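Local coordinates for protein acyl-CoA dehydrogenase (Thermus thermophilus, PDB 2Z1Q) that probably oxidises saturated acyl-CoA thioesters to their 2,3-dehydro forms, passing the electrons to an acceptor by way of a bound FAD cofactor, at residues B[194-197]-B[201-204]; B[163-168]-B[172-177]; B[127-132]-B[204-209]; B[75-80]-B[86-91]. All coordinates share one frame; numbering follows the deposited sequence.

Interactions 1 and 2 are two beta hairpins of the middle domain, joined into one sheet because strands 163-166 and 190-197 lie side by side; K196 O and A164 N, 2.9 Å apart, probably form a hydrogen bond there. Interaction 3 shares A204 with interaction 1 and brings strand 201-208 against helix 127-131 of the N-terminal domain, while F205 packs against A164 and Y173 of interaction 2. Interaction 4, a loop contact of the N-terminal domain, comes within about 6 Å of interaction 3 (nearest atoms) without touching it. Of the four, interaction 1 bears most directly on the cofactor: the F194 side chain lies about 7 Å from FAD and meets Y146, an FAD-binding residue.

Interaction 1. Residues B[194-197]-B[201-204]; sequences FAKV and HFTA
Strands 194-197 and 201-204 run antiparallel as the two arms of a beta hairpin, their short axes 4.3 Å apart, with A195 facing T203 and V197 facing H201 as hydrogen-bonded pairs. A195 N gives T203 O a nearly straight bond of 2.8 Å, and T203 N returns one to A195 O at 2.6 Å. V197 N reaches H201 O at 3.0 Å; the return bond from H201 N is weak. With OG1 anti to its carbonyl carbon (chi1 -49°), T203 reaches back to H201 O (2.8 Å), meeting that carbonyl from the face opposite V197 N, so two donors grip one oxygen; OG1 also bonds to G250 N.

On the face formed by F194, K196, F202 and A204, the phenyl rings are tilted by 30° and slid apart, barely overlapping; F194 CD2 comes 3.3 Å from F202 CE1. A204 CB sits over one face of the F194 ring, toward its rim, as a CH-pi contact 4.1 Å from the centroid. K196, extended beyond CG, lays CG against F202 CA and brings CE to the edge of the F202 ring, 3.8 Å from CD2, before NZ bonds to L158 O. F194 also meets the ring of Y146 and F202 touches L148, both FAD-binding residues. The two phenyl rings thus back residues of the cofactor site, while the doubly held H201 carbonyl ties the turn end of the hairpin to the T203 side chain.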
loop_
_atom_site.group_PDB
_atom_site.type_symbol
_atom_site.label_atom_id
_atom_site.label_comp_id
_atom_site.label_asym_id
_atom_site.label_seq_id
_atom_site.Cartn_x
_atom_site.Cartn_y
_atom_site.Cartn_z
ATOM N N PHE B 194 32.538 4.029 -5.246
ATOM C CA PHE B 194 32.646 4.654 -6.556
ATOM C C PHE B 194 33.003 6.133 -6.438
ATOM O O PHE B 194 32.424 6.866 -5.628
ATOM C CB PHE B 194 31.339 4.482 -7.351
ATOM C CG PHE B 194 31.042 3.052 -7.717
ATOM C CD1 PHE B 194 30.696 2.127 -6.736
ATOM C CD2 PHE B 194 31.137 2.628 -9.035
ATOM C CE1 PHE B 194 30.449 0.800 -7.066
ATOM C CE2 PHE B 194 30.886 1.292 -9.376
ATOM C CZ PHE B 194 30.541 0.381 -8.388
ATOM N N ALA B 195 33.979 6.555 -7.240
ATOM C CA ALA B 195 34.441 7.941 -7.263
ATOM C C ALA B 195 34.967 8.289 -8.644
ATOM O O ALA B 195 35.224 7.406 -9.469
ATOM C CB ALA B 195 35.533 8.157 -6.229
ATOM N N LYS B 196 35.138 9.579 -8.897
ATOM C CA LYS B 196 35.645 10.007 -10.181
ATOM C C LYS B 196 37.037 10.600 -10.033
ATOM O O LYS B 196 37.269 11.463 -9.186
ATOM C CB LYS B 196 34.692 11.023 -10.802
ATOM C CG LYS B 196 33.340 10.436 -11.163
ATOM C CD LYS B 196 32.395 11.531 -11.613
ATOM C CE LYS B 196 31.054 10.960 -12.054
ATOM N NZ LYS B 196 30.080 12.046 -12.367
ATOM N N VAL B 197 37.970 10.116 -10.846
ATOM C CA VAL B 197 39.337 10.614 -10.806
ATOM C C VAL B 197 39.331 11.998 -11.442
ATOM O O VAL B 197 38.915 12.160 -12.591
ATOM C CB VAL B 197 40.298 9.682 -11.584
ATOM C CG1 VAL B 197 41.721 10.206 -11.501
ATOM C CG2 VAL B 197 40.225 8.275 -11.009
ATOM N N HIS B 201 36.213 10.757 -14.195
ATOM C CA HIS B 201 36.328 9.341 -14.519
ATOM C C HIS B 201 35.723 8.447 -13.453
ATOM O O HIS B 201 36.374 8.104 -12.471
ATOM C CB HIS B 201 37.794 8.979 -14.728
ATOM C CG HIS B 201 38.480 9.851 -15.727
ATOM N ND1 HIS B 201 39.639 10.543 -15.442
ATOM C CD2 HIS B 201 38.141 10.189 -16.995
ATOM C CE1 HIS B 201 39.981 11.271 -16.489
ATOM N NE2 HIS B 201 39.089 11.075 -17.443
ATOM N N PHE B 202 34.464 8.079 -13.664
ATOM C CA PHE B 202 33.736 7.220 -12.743
ATOM C C PHE B 202 34.530 5.923 -12.591
ATOM O O PHE B 202 34.674 5.161 -13.546
ATOM C CB PHE B 202 32.339 6.937 -13.309
ATOM C CG PHE B 202 31.369 6.396 -12.298
ATOM C CD1 PHE B 202 30.940 5.075 -12.357
ATOM C CD2 PHE B 202 30.861 7.222 -11.301
ATOM C CE1 PHE B 202 30.012 4.587 -11.440
ATOM C CE2 PHE B 202 29.934 6.743 -10.381
ATOM C CZ PHE B 202 29.508 5.423 -10.452
ATOM N N THR B 203 35.022 5.676 -11.380
ATOM C CA THR B 203 35.830 4.495 -11.088
ATOM C C THR B 203 35.461 3.826 -9.753
ATOM O O THR B 203 35.048 4.495 -8.805
ATOM C CB THR B 203 37.335 4.889 -11.040
ATOM O OG1 THR B 203 37.659 5.667 -12.204
ATOM C CG2 THR B 203 38.225 3.650 -10.998
ATOM N N ALA B 204 35.621 2.505 -9.685
ATOM C CA ALA B 204 35.327 1.762 -8.464
ATOM C C ALA B 204 36.634 1.487 -7.726
ATOM O O ALA B 204 37.658 1.235 -8.355
ATOM C CB ALA B 204 34.633 0.456 -8.796
#

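Interaction 2. Residues B[163-168]-B[172-177]; sequences RATLSE and HYILNG
Antiparallel strands 163-166 and 172-177 form a hairpin with axes 4.5 Å apart, in which R163 pairs with N176 and T165 with I174 through reciprocal backbone bonds; I174 N to T165 O is the straightest, at 2.8 Å. Near the turn, S167 grips H172 O with both its N (3.0 Å) and its OG (3.1 Å), the two donors approaching from the same face of the carbonyl. With chi1 at 61°, OG stands between the backbone N and the carbonyl carbon, which brings it to the oxygen its own amide uses.

R163, extended from CG to NE, lays its guanidinium flat over N176: N176 CB lies 3.6 Å from CZ, over the centre of the group, and the amide stacks at 23° to it, while N176 OD1 bonds to D237 N. On the other face L166 CD1 rests over the Y173 ring, 3.7 Å from its centroid and only 15° off the normal. A164 CB and L175 CD2 touch, their exact spacing doubtful. A164 and L175 lie beside A195 of strand 190-197, the next strand of the same sheet, and L175 also meets V238 and V240 of strand 238-241, which flanks strand 172-183.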
loop_
_atom_site.group_PDB
_atom_site.type_symbol
_atom_site.label_atom_id
_atom_site.label_comp_id
_atom_site.label_asym_id
_atom_site.label_seq_id
_atom_site.Cartn_x
_atom_site.Cartn_y
_atom_site.Cartn_z
ATOM N N ARG B 163 35.235 12.438 -4.980
ATOM C CA ARG B 163 36.422 12.614 -5.816
ATOM C C ARG B 163 37.616 11.721 -5.488
ATOM O O ARG B 163 37.807 11.289 -4.356
ATOM C CB ARG B 163 36.854 14.090 -5.797
ATOM C CG ARG B 163 36.998 14.718 -4.406
ATOM C CD ARG B 163 36.828 16.248 -4.460
ATOM N NE ARG B 163 36.701 16.825 -3.123
ATOM C CZ ARG B 163 37.723 17.000 -2.294
ATOM N NH1 ARG B 163 38.944 16.652 -2.676
ATOM N NH2 ARG B 163 37.529 17.503 -1.079
ATOM N N ALA B 164 38.420 11.459 -6.509
ATOM C CA ALA B 164 39.606 10.636 -6.351
ATOM C C ALA B 164 40.761 11.292 -7.093
ATOM O O ALA B 164 40.665 11.580 -8.285
ATOM C CB ALA B 164 39.355 9.237 -6.903
ATOM N N THR B 165 41.846 11.539 -6.372
ATOM C CA THR B 165 43.035 12.146 -6.960
ATOM C C THR B 165 44.281 11.338 -6.618
ATOM O O THR B 165 44.449 10.877 -5.487
ATOM C CB THR B 165 43.237 13.591 -6.467
ATOM O OG1 THR B 165 43.052 13.644 -5.049
ATOM C CG2 THR B 165 42.257 14.531 -7.152
ATOM N N LEU B 166 45.149 11.173 -7.611
ATOM C CA LEU B 166 46.391 10.423 -7.443
ATOM C C LEU B 166 47.424 11.257 -6.690
ATOM O O LEU B 166 47.772 12.355 -7.119
ATOM C CB LEU B 166 46.949 10.044 -8.810
ATOM C CG LEU B 166 48.120 9.064 -8.802
ATOM C CD1 LEU B 166 47.670 7.762 -8.164
ATOM C CD2 LEU B 166 48.601 8.824 -10.222
ATOM N N SER B 167 47.919 10.721 -5.577
ATOM C CA SER B 167 48.908 11.409 -4.748
ATOM C C SER B 167 50.190 11.750 -5.497
ATOM O O SER B 167 50.443 11.231 -6.588
ATOM C CB SER B 167 49.262 10.544 -3.545
ATOM O OG SER B 167 49.829 9.321 -3.977
ATOM N N GLU B 168 50.997 12.621 -4.891
ATOM C CA GLU B 168 52.265 13.041 -5.479
ATOM C C GLU B 168 53.076 11.785 -5.770
ATOM O O GLU B 168 53.567 11.584 -6.886
ATOM C CB GLU B 168 53.033 13.937 -4.500
ATOM C CG GLU B 168 53.494 15.276 -5.075
ATOM C CD GLU B 168 52.392 16.333 -5.109
ATOM O OE1 GLU B 168 51.837 16.646 -4.032
ATOM O OE2 GLU B 168 52.082 16.850 -6.206
ATOM N N HIS B 172 49.259 5.898 -4.240
ATOM C CA HIS B 172 47.933 5.900 -3.626
ATOM C C HIS B 172 46.957 6.878 -4.280
ATOM O O HIS B 172 47.354 7.786 -5.008
ATOM C CB HIS B 172 48.037 6.238 -2.137
ATOM C CG HIS B 172 48.915 5.305 -1.359
ATOM N ND1 HIS B 172 50.285 5.262 -1.521
ATOM C CD2 HIS B 172 48.616 4.376 -0.419
ATOM C CE1 HIS B 172 50.790 4.346 -0.714
ATOM N NE2 HIS B 172 49.799 3.795 -0.035
ATOM N N TYR B 173 45.672 6.668 -4.011
ATOM C CA TYR B 173 44.607 7.533 -4.507
ATOM C C TYR B 173 43.936 8.119 -3.267
ATOM O O TYR B 173 43.701 7.408 -2.293
ATOM C CB TYR B 173 43.585 6.729 -5.322
ATOM C CG TYR B 173 43.861 6.700 -6.813
ATOM C CD1 TYR B 173 43.882 7.874 -7.562
ATOM C CD2 TYR B 173 44.097 5.493 -7.477
ATOM C CE1 TYR B 173 44.129 7.856 -8.929
ATOM C CE2 TYR B 173 44.347 5.464 -8.849
ATOM C CZ TYR B 173 44.360 6.650 -9.567
ATOM O OH TYR B 173 44.596 6.639 -10.924
ATOM N N ILE B 174 43.656 9.418 -3.291
ATOM C CA ILE B 174 43.019 10.067 -2.148
ATOM C C ILE B 174 41.534 10.252 -2.419
ATOM O O ILE B 174 41.143 10.927 -3.383
ATOM C CB ILE B 174 43.639 11.444 -1.861
ATOM C CG1 ILE B 174 45.161 11.334 -1.824
ATOM C CG2 ILE B 174 43.114 11.973 -0.528
ATOM C CD1 ILE B 174 45.860 12.662 -1.667
ATOM N N LEU B 175 40.710 9.657 -1.564
ATOM C CA LEU B 175 39.264 9.731 -1.725
ATOM C C LEU B 175 38.562 10.688 -0.773
ATOM O O LEU B 175 38.813 10.695 0.438
ATOM C CB LEU B 175 38.638 8.335 -1.579
ATOM C CG LEU B 175 38.912 7.271 -2.645
ATOM C CD1 LEU B 175 37.930 6.121 -2.476
ATOM C CD2 LEU B 175 38.759 7.877 -4.026
ATOM N N ASN B 176 37.666 11.488 -1.340
ATOM C CA ASN B 176 36.885 12.448 -0.576
ATOM C C ASN B 176 35.439 12.479 -1.071
ATOM O O ASN B 176 35.173 12.640 -2.267
ATOM C CB ASN B 176 37.524 13.840 -0.684
ATOM C CG ASN B 176 38.757 13.985 0.194
ATOM O OD1 ASN B 176 38.655 14.022 1.424
ATOM N ND2 ASN B 176 39.931 14.049 -0.432
ATOM N N GLY B 177 34.499 12.318 -0.150
ATOM C CA GLY B 177 33.100 12.343 -0.538
ATOM C C GLY B 177 32.203 11.720 0.507
ATOM O O GLY B 177 32.673 11.292 1.570
#

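Interaction 3. Residues B[127-132]-B[204-209]; sequences EEQKRK and AFLVER
L206 and Q129 meet side chain to side chain, with their backbones well apart: even the closest CA pair, Q129 CA and L206 CA, is 9.3 Å apart. From CB of L206, which heads toward the helical segment, the chain passes to CG, set anti to the carbonyl carbon by a chi1 of -59°. At CG the chain forks, and the CD1 branch does the touching: it comes 3.9 Å from Q129 CD, and the methyl lies over the flat face of the Q129 amide, nearly above CD. The two side chains cross at a slant, and the contact is van der Waals in kind. Q129 comes to meet it with a chain stretched out beyond CG.

The pair spans a domain boundary of the acyl-CoA dehydrogenase fold. Helix 127-131, whose internal backbone bonds are weak, belongs to the N-terminal helical domain, and strand 201-208 to the beta-rich middle domain. L206 is buried here, touching Y133 just beyond the helical segment and L246 of the adjacent strand 245-246.

Two residues on, E208 sets CB toward the helical segment, its chain extended beyond CG, and K132, bent at chi2 (112°) and chi3, crosses it at about a right angle. K132 NZ stays 4.1 Å from E208 OE2, beyond a salt bridge, though the charges may still attract; E208 OE2 also makes a weak hydrogen bond with Y133 OH.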
loop_
_atom_site.group_PDB
_atom_site.type_symbol
_atom_site.label_atom_id
_atom_site.label_comp_id
_atom_site.label_asym_id
_atom_site.label_seq_id
_atom_site.Cartn_x
_atom_site.Cartn_y
_atom_site.Cartn_z
ATOM N N GLU B 127 43.312 -10.527 -10.974
ATOM C CA GLU B 127 43.776 -11.834 -10.551
ATOM C C GLU B 127 44.259 -11.860 -9.102
ATOM O O GLU B 127 43.771 -12.643 -8.289
ATOM C CB GLU B 127 44.904 -12.296 -11.476
ATOM C CG GLU B 127 44.538 -12.325 -12.968
ATOM C CD GLU B 127 44.424 -10.939 -13.608
ATOM O OE1 GLU B 127 45.445 -10.216 -13.672
ATOM O OE2 GLU B 127 43.314 -10.578 -14.059
ATOM N N GLU B 128 45.209 -10.996 -8.766
ATOM C CA GLU B 128 45.739 -10.999 -7.410
ATOM C C GLU B 128 44.759 -10.493 -6.348
ATOM O O GLU B 128 44.733 -11.022 -5.239
ATOM C CB GLU B 128 47.046 -10.195 -7.337
ATOM C CG GLU B 128 46.842 -8.694 -7.298
ATOM C CD GLU B 128 48.130 -7.918 -7.054
ATOM O OE1 GLU B 128 48.921 -7.742 -8.009
ATOM O OE2 GLU B 128 48.352 -7.480 -5.902
ATOM N N GLN B 129 43.948 -9.488 -6.673
ATOM C CA GLN B 129 43.005 -8.965 -5.684
ATOM C C GLN B 129 41.819 -9.892 -5.424
ATOM O O GLN B 129 41.104 -9.718 -4.445
ATOM C CB GLN B 129 42.508 -7.569 -6.087
ATOM C CG GLN B 129 41.855 -7.519 -7.441
ATOM C CD GLN B 129 41.621 -6.101 -7.951
ATOM O OE1 GLN B 129 42.439 -5.207 -7.751
ATOM N NE2 GLN B 129 40.506 -5.904 -8.634
ATOM N N LYS B 130 41.609 -10.886 -6.280
ATOM C CA LYS B 130 40.505 -11.823 -6.073
ATOM C C LYS B 130 40.905 -12.927 -5.099
ATOM O O LYS B 130 40.053 -13.488 -4.406
ATOM C CB LYS B 130 40.052 -12.448 -7.394
ATOM C CG LYS B 130 39.283 -11.499 -8.293
ATOM C CD LYS B 130 38.583 -12.238 -9.419
ATOM C CE LYS B 130 39.580 -12.832 -10.388
ATOM N NZ LYS B 130 38.904 -13.606 -11.464
ATOM N N ARG B 131 42.203 -13.224 -5.042
ATOM C CA ARG B 131 42.696 -14.274 -4.156
ATOM C C ARG B 131 42.804 -13.788 -2.723
ATOM O O ARG B 131 42.700 -14.574 -1.780
ATOM C CB ARG B 131 44.065 -14.786 -4.618
ATOM C CG ARG B 131 44.587 -15.998 -3.819
ATOM C CD ARG B 131 43.701 -17.239 -3.996
ATOM N NE ARG B 131 43.195 -17.782 -2.731
ATOM C CZ ARG B 131 42.329 -18.793 -2.646
ATOM N NH1 ARG B 131 41.912 -19.230 -1.462
ATOM N NH2 ARG B 131 41.876 -19.368 -3.755
ATOM N N LYS B 132 42.992 -12.487 -2.554
ATOM C CA LYS B 132 43.136 -11.957 -1.213
ATOM C C LYS B 132 41.878 -11.304 -0.669
ATOM O O LYS B 132 41.924 -10.639 0.362
ATOM C CB LYS B 132 44.289 -10.959 -1.175
ATOM C CG LYS B 132 43.974 -9.626 -1.815
ATOM C CD LYS B 132 43.913 -8.516 -0.771
ATOM C CE LYS B 132 45.245 -8.327 -0.055
ATOM N NZ LYS B 132 45.229 -7.140 0.856
ATOM N N ALA B 204 35.621 2.505 -9.685
ATOM C CA ALA B 204 35.327 1.762 -8.464
ATOM C C ALA B 204 36.634 1.487 -7.726
ATOM O O ALA B 204 37.658 1.235 -8.355
ATOM C CB ALA B 204 34.633 0.456 -8.796
ATOM N N PHE B 205 36.588 1.531 -6.395
ATOM C CA PHE B 205 37.762 1.291 -5.552
ATOM C C PHE B 205 37.487 0.329 -4.399
ATOM O O PHE B 205 36.401 0.327 -3.823
ATOM C CB PHE B 205 38.283 2.606 -4.947
ATOM C CG PHE B 205 38.681 3.640 -5.960
ATOM C CD1 PHE B 205 37.719 4.400 -6.622
ATOM C CD2 PHE B 205 40.023 3.865 -6.244
ATOM C CE1 PHE B 205 38.089 5.368 -7.547
ATOM C CE2 PHE B 205 40.402 4.836 -7.174
ATOM C CZ PHE B 205 39.433 5.586 -7.824
ATOM N N LEU B 206 38.483 -0.480 -4.052
ATOM C CA LEU B 206 38.360 -1.423 -2.939
ATOM C C LEU B 206 38.936 -0.709 -1.714
ATOM O O LEU B 206 40.097 -0.311 -1.725
ATOM C CB LEU B 206 39.155 -2.697 -3.227
ATOM C CG LEU B 206 38.756 -3.472 -4.488
ATOM C CD1 LEU B 206 39.870 -4.442 -4.877
ATOM C CD2 LEU B 206 37.441 -4.207 -4.251
ATOM N N VAL B 207 38.119 -0.534 -0.675
ATOM C CA VAL B 207 38.551 0.152 0.541
ATOM C C VAL B 207 38.301 -0.725 1.751
ATOM O O VAL B 207 37.181 -1.184 1.980
ATOM C CB VAL B 207 37.784 1.494 0.734
ATOM C CG1 VAL B 207 38.363 2.281 1.922
ATOM C CG2 VAL B 207 37.861 2.307 -0.532
ATOM N N GLU B 208 39.349 -0.958 2.524
ATOM C CA GLU B 208 39.216 -1.784 3.710
ATOM C C GLU B 208 38.688 -0.926 4.847
ATOM O O GLU B 208 39.030 0.254 4.956
ATOM C CB GLU B 208 40.566 -2.402 4.055
ATOM C CG GLU B 208 41.192 -3.055 2.829
ATOM C CD GLU B 208 42.415 -3.889 3.151
ATOM O OE1 GLU B 208 43.442 -3.308 3.555
ATOM O OE2 GLU B 208 42.353 -5.126 2.997
ATOM N N ARG B 209 37.844 -1.525 5.680
ATOM C CA ARG B 209 37.254 -0.806 6.792
ATOM C C ARG B 209 38.276 -0.056 7.642
ATOM O O ARG B 209 38.067 1.107 7.972
ATOM C CB ARG B 209 36.465 -1.759 7.684
ATOM C CG ARG B 209 35.615 -1.032 8.707
ATOM C CD ARG B 209 35.076 -1.971 9.757
ATOM N NE ARG B 209 34.135 -1.287 10.636
ATOM C CZ ARG B 209 32.895 -0.949 10.291
ATOM N NH1 ARG B 209 32.436 -1.236 9.080
ATOM N NH2 ARG B 209 32.123 -0.304 11.159
#

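Interaction 4. Residues B[75-80]-B[86-91]; sequences LAIDVP and LDLPKV
A76 and L86 are joined where a type I beta turn, A76 to V79, meets the loop that leads into helix 90-99 of the N-terminal helical domain. Backbone bonds carry much of the contact. L86 N reaches A76 O at 2.8 Å, from the face of that carbonyl opposite V79 N, whose bond closes the turn; one oxygen thus serves both the turn and the incoming loop. L88 N bonds almost straight to I77 O at 2.9 Å, and D87 N makes a weak bond to V79 O.

Among apolar contacts, A76 CB lies 3.7 Å from L86 CD1, and I77 CG2 meets L88 CB at 4.1 Å as the two side chains cross. I77 sets CB away from 86-91, and its side chain packs on I92 and V96 of helix 90-99 and Y110 of helix 106-117.

Charge supplies the remaining link. D78 and K90 form a salt bridge, and D78 OD2 also bonds to S93 OG, so the carboxylate ties the turn to the first turn of the helix at two points. By contrast, D87 OD1 forms a salt bridge with K335 NZ. The K90 chain, bent at chi2 (-49°), brings NZ back to the turn, where it donates a hydrogen bond to a water that in turn donates to D78 O, and meets D78 OD2 at 3.1 Å from above the carboxylate plane, 59° out of it.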
loop_
_atom_site.group_PDB
_atom_site.type_symbol
_atom_site.label_atom_id
_atom_site.label_comp_id
_atom_site.label_asym_id
_atom_site.label_seq_id
_atom_site.Cartn_x
_atom_site.Cartn_y
_atom_site.Cartn_z
ATOM N N LEU B 75 27.191 -18.325 1.090
ATOM C CA LEU B 75 27.865 -17.130 0.611
ATOM C C LEU B 75 28.829 -17.422 -0.540
ATOM O O LEU B 75 29.383 -16.500 -1.142
ATOM C CB LEU B 75 28.620 -16.463 1.767
ATOM C CG LEU B 75 27.746 -16.125 2.975
ATOM C CD1 LEU B 75 28.619 -15.564 4.093
ATOM C CD2 LEU B 75 26.669 -15.127 2.563
ATOM N N ALA B 76 29.015 -18.704 -0.846
ATOM C CA ALA B 76 29.922 -19.104 -1.922
ATOM C C ALA B 76 29.221 -19.608 -3.188
ATOM O O ALA B 76 29.881 -19.968 -4.159
ATOM C CB ALA B 76 30.894 -20.162 -1.409
ATOM N N ILE B 77 27.892 -19.615 -3.181
ATOM C CA ILE B 77 27.106 -20.070 -4.338
ATOM C C ILE B 77 27.482 -19.384 -5.658
ATOM O O ILE B 77 27.678 -20.051 -6.679
ATOM C CB ILE B 77 25.596 -19.849 -4.080
ATOM C CG1 ILE B 77 25.159 -20.668 -2.874
ATOM C CG2 ILE B 77 24.777 -20.238 -5.305
ATOM C CD1 ILE B 77 23.765 -20.344 -2.418
ATOM N N ASP B 78 27.573 -18.057 -5.653
ATOM C CA ASP B 78 27.914 -17.314 -6.866
ATOM C C ASP B 78 29.394 -16.963 -6.983
ATOM O O ASP B 78 29.776 -16.109 -7.786
ATOM C CB ASP B 78 27.081 -16.035 -6.950
ATOM C CG ASP B 78 25.631 -16.305 -7.304
ATOM O OD1 ASP B 78 24.750 -15.561 -6.816
ATOM O OD2 ASP B 78 25.373 -17.255 -8.076
ATOM N N VAL B 79 30.228 -17.630 -6.192
ATOM C CA VAL B 79 31.663 -17.371 -6.220
ATOM C C VAL B 79 32.440 -18.466 -6.953
ATOM O O VAL B 79 32.182 -19.658 -6.773
ATOM C CB VAL B 79 32.237 -17.242 -4.789
ATOM C CG1 VAL B 79 33.734 -16.962 -4.849
ATOM C CG2 VAL B 79 31.503 -16.137 -4.031
ATOM N N PRO B 80 33.409 -18.067 -7.792
ATOM C CA PRO B 80 34.219 -19.032 -8.544
ATOM C C PRO B 80 34.881 -20.071 -7.632
ATOM O O PRO B 80 35.208 -19.794 -6.475
ATOM C CB PRO B 80 35.228 -18.144 -9.255
ATOM C CG PRO B 80 34.432 -16.888 -9.513
ATOM C CD PRO B 80 33.723 -16.685 -8.195
ATOM N N LEU B 86 31.585 -22.059 -4.841
ATOM C CA LEU B 86 30.974 -23.282 -5.343
ATOM C C LEU B 86 30.582 -23.117 -6.803
ATOM O O LEU B 86 30.326 -24.099 -7.497
ATOM C CB LEU B 86 29.731 -23.644 -4.536
ATOM C CG LEU B 86 29.927 -24.370 -3.206
ATOM C CD1 LEU B 86 31.049 -23.727 -2.426
ATOM C CD2 LEU B 86 28.631 -24.335 -2.415
ATOM N N ASP B 87 30.521 -21.868 -7.255
ATOM C CA ASP B 87 30.164 -21.556 -8.637
ATOM C C ASP B 87 29.005 -22.395 -9.162
ATOM O O ASP B 87 29.148 -23.164 -10.115
ATOM C CB ASP B 87 31.375 -21.753 -9.536
ATOM C CG ASP B 87 31.187 -21.138 -10.894
ATOM O OD1 ASP B 87 32.062 -21.341 -11.755
ATOM O OD2 ASP B 87 30.167 -20.443 -11.099
ATOM N N LEU B 88 27.849 -22.227 -8.539
ATOM C CA LEU B 88 26.660 -22.972 -8.906
ATOM C C LEU B 88 25.717 -22.191 -9.812
ATOM O O LEU B 88 25.823 -20.973 -9.941
ATOM C CB LEU B 88 25.928 -23.403 -7.635
ATOM C CG LEU B 88 26.653 -24.419 -6.746
ATOM C CD1 LEU B 88 25.977 -24.505 -5.377
ATOM C CD2 LEU B 88 26.654 -25.776 -7.448
ATOM N N PRO B 89 24.795 -22.899 -10.480
ATOM C CA PRO B 89 23.823 -22.260 -11.380
ATOM C C PRO B 89 22.999 -21.170 -10.683
ATOM O O PRO B 89 22.595 -21.324 -9.524
ATOM C CB PRO B 89 22.962 -23.429 -11.841
ATOM C CG PRO B 89 23.942 -24.570 -11.869
ATOM C CD PRO B 89 24.742 -24.370 -10.594
ATOM N N LYS B 90 22.749 -20.076 -11.397
ATOM C CA LYS B 90 21.994 -18.959 -10.849
ATOM C C LYS B 90 20.690 -19.388 -10.186
ATOM O O LYS B 90 20.211 -18.735 -9.256
ATOM C CB LYS B 90 21.749 -17.926 -11.947
ATOM C CG LYS B 90 23.053 -17.449 -12.564
ATOM C CD LYS B 90 24.047 -17.044 -11.464
ATOM C CE LYS B 90 25.466 -16.911 -11.993
ATOM N NZ LYS B 90 26.463 -16.749 -10.886
ATOM N N VAL B 91 20.125 -20.502 -10.638
ATOM C CA VAL B 91 18.889 -20.970 -10.036
ATOM C C VAL B 91 19.049 -21.188 -8.530
ATOM O O VAL B 91 18.156 -20.850 -7.759
ATOM C CB VAL B 91 18.395 -22.282 -10.677
ATOM C CG1 VAL B 91 19.461 -23.371 -10.575
ATOM C CG2 VAL B 91 17.119 -22.719 -9.987
HETATM O O HOH W 1 28.889 -15.208 -10.241
#